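Local structure of DUF4785 domain-containing protein (Legionella pneumophila subsp. pneumophila, 4KH9) at residues R74-L87 against L138-M152. The protein is of unknown function but binds calcium and is built of three domains, the central and C-terminal ones related to the E-set superfamily. Sequence-based numbering, arbitrary orientation. Where two conformers were deposited one is given.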
ATOM      1  N   ARG A  74      20.497   7.148   4.408  1.00 27.51           N
ATOM      2  CA  ARG A  74      20.067   6.838   5.768  0.50 27.69           C
ATOM      3  C   ARG A  74      20.436   5.394   6.121  1.00 33.34           C
ATOM      4  O   ARG A  74      20.125   4.471   5.373  1.00 32.81           O
ATOM      5  CB  ARG A  74      18.556   7.080   5.934  0.50 26.92           C
ATOM      6  CG  ARG A  74      18.045   6.863   7.369  0.50 28.50           C
ATOM      7  CD  ARG A  74      16.613   7.287   7.585  0.50 45.56           C
ATOM      8  NE  ARG A  74      15.652   6.583   6.729  0.50 63.88           N
ATOM      9  CZ  ARG A  74      15.030   7.129   5.685  0.50 80.99           C
ATOM     10  NH1 ARG A  74      15.287   8.381   5.329  0.50 73.30           N
ATOM     11  NH2 ARG A  74      14.160   6.417   4.978  0.50 61.34           N
ATOM     12  N   ILE A  75      21.088   5.207   7.269  1.00 31.77           N
ATOM     13  CA  ILE A  75      21.483   3.886   7.763  1.00 31.75           C
ATOM     14  C   ILE A  75      20.889   3.711   9.165  1.00 34.80           C
ATOM     15  O   ILE A  75      21.236   4.478  10.062  1.00 35.14           O
ATOM     16  CB  ILE A  75      23.025   3.759   7.762  1.00 36.14           C
ATOM     17  CG1 ILE A  75      23.616   4.045   6.364  1.00 36.08           C
ATOM     18  CG2 ILE A  75      23.501   2.407   8.369  1.00 37.17           C
ATOM     19  CD1 ILE A  75      24.833   5.023   6.437  1.00 47.63           C
ATOM     20  N   THR A  76      19.977   2.742   9.340  1.00 30.74           N
ATOM     21  CA  THR A  76      19.327   2.473  10.635  1.00 30.74           C
ATOM     22  C   THR A  76      19.531   1.003  11.005  1.00 32.94           C
ATOM     23  O   THR A  76      19.428   0.138  10.135  1.00 31.74           O
ATOM     24  CB  THR A  76      17.822   2.850  10.635  1.00 39.97           C
ATOM     25  OG1 THR A  76      17.120   2.000   9.740  1.00 47.92           O
ATOM     26  CG2 THR A  76      17.573   4.308  10.236  1.00 42.41           C
ATOM     27  N   PRO A  77      19.854   0.703  12.275  1.00 31.06           N
ATOM     28  CA  PRO A  77      20.020  -0.712  12.662  1.00 31.20           C
ATOM     29  C   PRO A  77      18.655  -1.408  12.735  1.00 39.80           C
ATOM     30  O   PRO A  77      17.658  -0.770  13.067  1.00 38.69           O
ATOM     31  CB  PRO A  77      20.729  -0.643  14.017  1.00 33.07           C
ATOM     32  CG  PRO A  77      20.504   0.732  14.532  1.00 38.32           C
ATOM     33  CD  PRO A  77      19.986   1.614  13.435  1.00 33.03           C
ATOM     34  N   LEU A  78      18.610  -2.710  12.391  1.00 39.60           N
ATOM     35  CA  LEU A  78      17.375  -3.496  12.396  1.00 39.35           C
ATOM     36  C   LEU A  78      17.179  -4.240  13.731  1.00 46.80           C
ATOM     37  O   LEU A  78      16.174  -4.927  13.914  1.00 48.64           O
ATOM     38  CB  LEU A  78      17.341  -4.453  11.198  1.00 38.92           C
ATOM     39  CG  LEU A  78      17.264  -3.726   9.832  1.00 41.82           C
ATOM     40  CD1 LEU A  78      17.399  -4.691   8.693  1.00 41.61           C
ATOM     41  CD2 LEU A  78      15.977  -2.930   9.694  1.00 40.78           C
ATOM     42  N   GLN A  79      18.108  -4.038  14.678  1.00 44.26           N
ATOM     43  CA  GLN A  79      18.076  -4.500  16.065  1.00 44.69           C
ATOM     44  C   GLN A  79      18.243  -3.300  16.960  1.00 48.49           C
ATOM     45  O   GLN A  79      18.743  -2.269  16.505  1.00 47.72           O
ATOM     46  CB  GLN A  79      19.159  -5.546  16.358  1.00 46.76           C
ATOM     47  CG  GLN A  79      18.922  -6.913  15.735  1.00 49.97           C
ATOM     48  CD  GLN A  79      20.087  -7.831  15.987  1.00 65.33           C
ATOM     49  OE1 GLN A  79      21.262  -7.430  15.984  1.00 58.47           O
ATOM     50  NE2 GLN A  79      19.782  -9.091  16.226  1.00 66.02           N
ATOM     51  N   ASN A  80      17.829  -3.398  18.219  1.00 46.80           N
ATOM     52  CA  ASN A  80      17.984  -2.287  19.155  1.00 47.58           C
ATOM     53  C   ASN A  80      19.442  -2.290  19.692  1.00 52.15           C
ATOM     54  O   ASN A  80      19.698  -2.437  20.896  1.00 53.81           O
ATOM     55  CB  ASN A  80      16.932  -2.385  20.271  1.00 49.86           C
ATOM     56  CG  ASN A  80      16.884  -1.186  21.187  1.00 68.45           C
ATOM     57  OD1 ASN A  80      17.104  -0.035  20.788  1.00 62.01           O
ATOM     58  ND2 ASN A  80      16.565  -1.438  22.441  1.00 59.87           N
ATOM     59  N   LYS A  81      20.402  -2.154  18.759  1.00 45.32           N
ATOM     60  CA  LYS A  81      21.836  -2.142  19.049  1.00 44.23           C
ATOM     61  C   LYS A  81      22.496  -0.985  18.286  1.00 47.51           C
ATOM     62  O   LYS A  81      21.851  -0.326  17.452  1.00 46.09           O
ATOM     63  CB  LYS A  81      22.472  -3.500  18.691  1.00 44.74           C
ATOM     64  CG  LYS A  81      21.967  -4.662  19.560  1.00 47.81           C
ATOM     65  CD  LYS A  81      22.652  -5.991  19.235  1.00 61.38           C
ATOM     66  CE  LYS A  81      24.008  -6.213  19.884  1.00 71.54           C
ATOM     67  NZ  LYS A  81      23.884  -6.774  21.256  1.00 87.98           N
ATOM     68  N   SER A  82      23.775  -0.748  18.556  1.00 44.41           N
ATOM     69  CA  SER A  82      24.492   0.359  17.939  1.00 44.47           C
ATOM     70  C   SER A  82      24.961   0.075  16.487  1.00 45.99           C
ATOM     71  O   SER A  82      25.060  -1.074  16.040  1.00 42.84           O
ATOM     72  CB  SER A  82      25.690   0.753  18.792  1.00 49.61           C
ATOM     73  OG  SER A  82      26.527  -0.372  19.002  1.00 66.32           O
ATOM     74  N   ILE A  83      25.164   1.179  15.750  1.00 43.54           N
ATOM     75  CA  ILE A  83      25.672   1.263  14.387  1.00 43.37           C
ATOM     76  C   ILE A  83      27.201   1.333  14.508  1.00 44.86           C
ATOM     77  O   ILE A  83      27.696   1.968  15.438  1.00 44.63           O
ATOM     78  CB  ILE A  83      25.027   2.503  13.677  1.00 47.91           C
ATOM     79  CG1 ILE A  83      23.668   2.137  13.067  1.00 48.27           C
ATOM     80  CG2 ILE A  83      25.916   3.161  12.607  1.00 50.61           C
ATOM     81  CD1 ILE A  83      23.030   3.286  12.325  1.00 57.13           C
ATOM     82  N   PRO A  84      27.981   0.695  13.616  1.00 40.37           N
ATOM     83  CA  PRO A  84      29.440   0.818  13.729  1.00 40.07           C
ATOM     84  C   PRO A  84      29.903   2.202  13.326  1.00 40.55           C
ATOM     85  O   PRO A  84      29.101   2.954  12.751  1.00 38.09           O
ATOM     86  CB  PRO A  84      29.963  -0.223  12.730  1.00 41.34           C
ATOM     87  CG  PRO A  84      28.768  -0.932  12.172  1.00 45.92           C
ATOM     88  CD  PRO A  84      27.591  -0.082  12.415  1.00 41.46           C
ATOM     89  N   GLU A  85      31.182   2.538  13.586  1.00 37.01           N
ATOM     90  CA  GLU A  85      31.788   3.772  13.054  1.00 36.73           C
ATOM     91  C   GLU A  85      31.958   3.517  11.576  1.00 37.89           C
ATOM     92  O   GLU A  85      32.462   2.447  11.206  1.00 38.10           O
ATOM     93  CB  GLU A  85      33.120   4.105  13.746  1.00 39.29           C
ATOM     94  CG  GLU A  85      33.017   5.140  14.845  1.00 54.01           C
ATOM     95  CD  GLU A  85      34.334   5.438  15.542  1.00 84.31           C
ATOM     96  OE1 GLU A  85      35.382   5.504  14.858  1.00 84.85           O
ATOM     97  OE2 GLU A  85      34.307   5.643  16.776  1.00 83.27           O
ATOM     98  N   LEU A  86      31.467   4.411  10.733  1.00 32.32           N
ATOM     99  CA  LEU A  86      31.442   4.145   9.319  1.00 30.93           C
ATOM    100  C   LEU A  86      32.406   4.990   8.510  1.00 34.42           C
ATOM    101  O   LEU A  86      32.672   6.146   8.822  1.00 30.76           O
ATOM    102  CB  LEU A  86      29.997   4.366   8.776  1.00 30.20           C
ATOM    103  CG  LEU A  86      28.895   3.396   9.339  1.00 34.46           C
ATOM    104  CD1 LEU A  86      27.503   3.903   9.014  1.00 33.83           C
ATOM    105  CD2 LEU A  86      29.056   1.943   8.833  1.00 35.68           C
ATOM    106  N   LEU A  87      32.872   4.393   7.410  1.00 34.51           N
ATOM    107  CA  LEU A  87      33.735   5.024   6.413  1.00 35.71           C
ATOM    108  C   LEU A  87      33.017   5.032   5.075  1.00 38.55           C
ATOM    109  O   LEU A  87      32.135   4.195   4.835  1.00 36.54           O
ATOM    110  CB  LEU A  87      35.090   4.291   6.287  1.00 36.69           C
ATOM    111  CG  LEU A  87      35.937   4.143   7.555  1.00 42.26           C
ATOM    112  CD1 LEU A  87      37.042   3.108   7.354  1.00 42.30           C
ATOM    113  CD2 LEU A  87      36.528   5.477   7.987  1.00 44.60           C
ATOM    114  N   LEU A 138      30.294   2.133   1.200  1.00 34.44           N
ATOM    115  CA  LEU A 138      30.086   2.313   2.627  1.00 33.30           C
ATOM    116  C   LEU A 138      30.719   1.140   3.324  1.00 33.73           C
ATOM    117  O   LEU A 138      30.481  -0.002   2.929  1.00 32.51           O
ATOM    118  CB  LEU A 138      28.592   2.426   2.946  1.00 32.52           C
ATOM    119  CG  LEU A 138      28.211   2.722   4.420  1.00 38.37           C
ATOM    120  CD1 LEU A 138      28.667   4.146   4.877  1.00 37.92           C
ATOM    121  CD2 LEU A 138      26.704   2.509   4.631  1.00 40.46           C
ATOM    122  N   LYS A 139      31.534   1.403   4.324  1.00 31.37           N
ATOM    123  CA  LYS A 139      32.254   0.340   5.011  1.00 33.42           C
ATOM    124  C   LYS A 139      32.291   0.612   6.512  1.00 39.65           C
ATOM    125  O   LYS A 139      32.292   1.761   6.970  1.00 38.70           O
ATOM    126  CB  LYS A 139      33.697   0.252   4.438  1.00 37.14           C
ATOM    127  CG  LYS A 139      34.528  -0.969   4.859  1.00 59.50           C
ATOM    128  CD  LYS A 139      36.019  -0.751   4.599  1.00 73.26           C
ATOM    129  CE  LYS A 139      36.527  -1.385   3.326  1.00 93.52           C
ATOM    130  NZ  LYS A 139      36.697  -2.858   3.465  1.00109.41           N
ATOM    131  N   SER A 140      32.335  -0.465   7.263  1.00 36.78           N
ATOM    132  CA  SER A 140      32.490  -0.436   8.703  1.00 38.36           C
ATOM    133  C   SER A 140      33.966  -0.253   9.024  1.00 44.12           C
ATOM    134  O   SER A 140      34.814  -0.796   8.322  1.00 44.16           O
ATOM    135  CB  SER A 140      31.964  -1.742   9.283  1.00 42.69           C
ATOM    136  OG  SER A 140      31.811  -1.590  10.675  1.00 61.12           O
ATOM    137  N   LYS A 141      34.288   0.492  10.072  1.00 44.04           N
ATOM    138  CA  LYS A 141      35.677   0.707  10.485  1.00 44.27           C
ATOM    139  C   LYS A 141      36.186  -0.583  11.191  1.00 47.94           C
ATOM    140  O   LYS A 141      37.336  -0.994  11.013  1.00 48.24           O
ATOM    141  CB  LYS A 141      35.743   1.954  11.387  1.00 46.59           C
ATOM    142  CG  LYS A 141      37.139   2.501  11.628  1.00 65.28           C
ATOM    143  CD  LYS A 141      37.114   3.837  12.396  1.00 83.05           C
ATOM    144  CE  LYS A 141      36.488   4.987  11.625  1.00101.57           C
ATOM    145  NZ  LYS A 141      36.467   6.262  12.392  1.00112.74           N
ATOM    146  N   ASP A 142      35.295  -1.229  11.959  1.00 42.34           N
ATOM    147  CA  ASP A 142      35.563  -2.480  12.674  1.00 43.31           C
ATOM    148  C   ASP A 142      34.238  -3.243  12.895  1.00 47.91           C
ATOM    149  O   ASP A 142      33.174  -2.731  12.551  1.00 48.66           O
ATOM    150  CB  ASP A 142      36.256  -2.188  14.022  1.00 46.10           C
ATOM    151  CG  ASP A 142      35.407  -1.398  15.015  1.00 56.25           C
ATOM    152  OD1 ASP A 142      34.376  -0.805  14.594  1.00 55.76           O
ATOM    153  OD2 ASP A 142      35.770  -1.373  16.208  1.00 61.54           O
ATOM    154  N   ILE A 143      34.291  -4.441  13.449  1.00 42.52           N
ATOM    155  CA  ILE A 143      33.078  -5.168  13.797  1.00 41.09           C
ATOM    156  C   ILE A 143      33.245  -5.618  15.240  1.00 40.88           C
ATOM    157  O   ILE A 143      34.341  -5.985  15.638  1.00 38.67           O
ATOM    158  CB  ILE A 143      32.686  -6.336  12.835  1.00 45.04           C
ATOM    159  CG1 ILE A 143      33.772  -7.440  12.748  1.00 47.62           C
ATOM    160  CG2 ILE A 143      32.302  -5.817  11.450  1.00 47.35           C
ATOM    161  CD1 ILE A 143      33.380  -8.724  11.955  1.00 57.95           C
ATOM    162  N   THR A 144      32.189  -5.512  16.036  1.00 36.73           N
ATOM    163  CA  THR A 144      32.178  -5.951  17.428  1.00 37.64           C
ATOM    164  C   THR A 144      30.875  -6.750  17.629  1.00 40.71           C
ATOM    165  O   THR A 144      29.995  -6.676  16.773  1.00 36.38           O
ATOM    166  CB  THR A 144      32.327  -4.780  18.437  1.00 42.64           C
ATOM    167  OG1 THR A 144      31.084  -4.102  18.550  1.00 48.06           O
ATOM    168  CG2 THR A 144      33.473  -3.805  18.109  1.00 43.60           C
ATOM    169  N   ASN A 145      30.740  -7.453  18.772  1.00 39.25           N
ATOM    170  CA  ASN A 145      29.528  -8.201  19.127  1.00 40.05           C
ATOM    171  C   ASN A 145      28.459  -7.249  19.718  1.00 45.61           C
ATOM    172  O   ASN A 145      27.439  -7.723  20.200  1.00 46.41           O
ATOM    173  CB  ASN A 145      29.872  -9.330  20.121  1.00 44.38           C
ATOM    174  CG  ASN A 145      30.581  -8.869  21.386  1.00 51.53           C
ATOM    175  OD1 ASN A 145      30.872  -7.676  21.570  1.00 40.96           O
ATOM    176  ND2 ASN A 145      30.877  -9.796  22.288  1.00 39.22           N
ATOM    177  N   LYS A 146      28.696  -5.921  19.679  1.00 42.33           N
ATOM    178  CA  LYS A 146      27.784  -4.879  20.195  1.00 42.50           C
ATOM    179  C   LYS A 146      26.979  -4.195  19.078  1.00 43.55           C
ATOM    180  O   LYS A 146      25.984  -3.512  19.349  1.00 44.34           O
ATOM    181  CB  LYS A 146      28.593  -3.806  20.961  1.00 45.71           C
ATOM    182  CG  LYS A 146      29.036  -4.260  22.364  1.00 62.93           C
ATOM    183  CD  LYS A 146      29.964  -3.243  23.076  1.00 76.32           C
ATOM    184  CE  LYS A 146      29.349  -1.909  23.476  1.00 86.19           C
ATOM    185  NZ  LYS A 146      28.329  -2.041  24.551  1.00 90.55           N
ATOM    186  N   TYR A 147      27.432  -4.355  17.824  1.00 36.70           N
ATOM    187  CA  TYR A 147      26.762  -3.735  16.703  1.00 34.20           C
ATOM    188  C   TYR A 147      25.580  -4.573  16.293  1.00 35.41           C
ATOM    189  O   TYR A 147      25.547  -5.784  16.564  1.00 34.67           O
ATOM    190  CB  TYR A 147      27.735  -3.535  15.515  1.00 34.83           C
ATOM    191  CG  TYR A 147      29.001  -2.740  15.821  1.00 36.82           C
ATOM    192  CD1 TYR A 147      28.982  -1.673  16.716  1.00 39.15           C
ATOM    193  CD2 TYR A 147      30.184  -2.991  15.137  1.00 37.68           C
ATOM    194  CE1 TYR A 147      30.132  -0.928  16.980  1.00 38.67           C
ATOM    195  CE2 TYR A 147      31.324  -2.228  15.357  1.00 39.45           C
ATOM    196  CZ  TYR A 147      31.300  -1.207  16.291  1.00 46.45           C
ATOM    197  OH  TYR A 147      32.431  -0.456  16.489  1.00 48.46           O
ATOM    198  N   ALA A 148      24.595  -3.942  15.645  1.00 31.30           N
ATOM    199  CA  ALA A 148      23.448  -4.677  15.128  1.00 31.94           C
ATOM    200  C   ALA A 148      23.898  -5.668  14.048  1.00 34.63           C
ATOM    201  O   ALA A 148      24.903  -5.443  13.371  1.00 32.56           O
ATOM    202  CB  ALA A 148      22.415  -3.707  14.553  1.00 32.01           C
ATOM    203  N   ASP A 149      23.167  -6.765  13.905  1.00 34.27           N
ATOM    204  CA  ASP A 149      23.420  -7.781  12.873  1.00 34.12           C
ATOM    205  C   ASP A 149      23.170  -7.258  11.479  1.00 34.54           C
ATOM    206  O   ASP A 149      23.863  -7.651  10.538  1.00 32.30           O
ATOM    207  CB  ASP A 149      22.487  -8.979  13.081  1.00 36.15           C
ATOM    208  CG  ASP A 149      22.811  -9.909  14.228  1.00 43.37           C
ATOM    209  OD1 ASP A 149      23.901  -9.756  14.833  1.00 42.59           O
ATOM    210  OD2 ASP A 149      22.009 -10.834  14.476  1.00 47.20           O
ATOM    211  N   ALA A 150      22.137  -6.400  11.346  1.00 28.70           N
ATOM    212  CA  ALA A 150      21.685  -5.910  10.061  1.00 27.99           C
ATOM    213  C   ALA A 150      21.189  -4.463  10.131  1.00 31.67           C
ATOM    214  O   ALA A 150      20.929  -3.906  11.209  1.00 31.22           O
ATOM    215  CB  ALA A 150      20.588  -6.809   9.521  1.00 28.19           C
ATOM    216  N   TYR A 151      21.164  -3.829   8.955  1.00 28.99           N
ATOM    217  CA  TYR A 151      20.818  -2.422   8.771  1.00 27.50           C
ATOM    218  C   TYR A 151      19.986  -2.219   7.558  1.00 32.77           C
ATOM    219  O   TYR A 151      20.106  -2.979   6.609  1.00 34.89           O
ATOM    220  CB  TYR A 151      22.124  -1.571   8.594  1.00 28.49           C
ATOM    221  CG  TYR A 151      23.147  -1.836   9.673  1.00 30.62           C
ATOM    222  CD1 TYR A 151      23.939  -2.988   9.643  1.00 32.94           C
ATOM    223  CD2 TYR A 151      23.234  -1.014  10.796  1.00 30.86           C
ATOM    224  CE1 TYR A 151      24.801  -3.305  10.695  1.00 34.10           C
ATOM    225  CE2 TYR A 151      24.096  -1.322  11.853  1.00 32.01           C
ATOM    226  CZ  TYR A 151      24.873  -2.472  11.796  1.00 38.39           C
ATOM    227  OH  TYR A 151      25.693  -2.830  12.836  1.00 39.69           O
HETATM  228  N   MSE A 152      19.163  -1.181   7.589  1.00 30.77           N
HETATM  229  CA  MSE A 152      18.388  -0.725   6.448  0.70 30.93           C
HETATM  230  C   MSE A 152      19.117   0.456   5.859  1.00 33.84           C
HETATM  231  O   MSE A 152      19.391   1.424   6.573  1.00 33.84           O
HETATM  232  CB  MSE A 152      16.940  -0.355   6.831  0.70 33.83           C
HETATM  233  CG  MSE A 152      16.093   0.102   5.626  0.70 42.16           C
HETATM  234 SE   MSE A 152      15.730  -1.305   4.333  0.52 52.78          SE
HETATM  235  CE  MSE A 152      14.339  -2.247   5.330  0.70 49.66           C
TER
HETATM  236  O   HOH W   1      17.423   3.618   6.658  1.00 40.80           O
HETATM  237  O   HOH W   2      33.958   7.421  10.952  1.00 45.07           O
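P84 and Y147 pack in a CH-pi contact. P84 CB lies over one ring face, 3.8 Å from the centroid of the Y147 ring, and T144 OG1 lies over the opposite face. Y147 OH also donates to D142 OD1 over 2.7 Å. P84 also meets Y151, with P84 CD 3.4 Å from Y151 OH. I83 CG1 touches the edge of the Y151 ring, and L55 and L58 of helix 55-60 pack on Y151. I75 CD1 and L138 CD2 meet tip to tip at 3.6 Å.

Backbone bonds pair the strands at both ends: T76 with M152, and L87 with K139. Between them, A148 N and K141 N donate to S82 O and E85 O.

Two polar side-chain pairs add to this. The extended Q79 chain brings OE1 to D149 N at 2.9 Å, with the donor 44° out of the amide plane. K141 NZ forms a salt bridge with E85 OE1 at 2.8 Å, on the anti side of the carboxylate; bending at chi3 (-66°) helps turn the amine there. Water 2 links K141 NZ to L86 O.

Each segment crosses from one antiparallel four-stranded sheet to the other, as in a beta sandwich, here in the N-terminal DUF4785 domain.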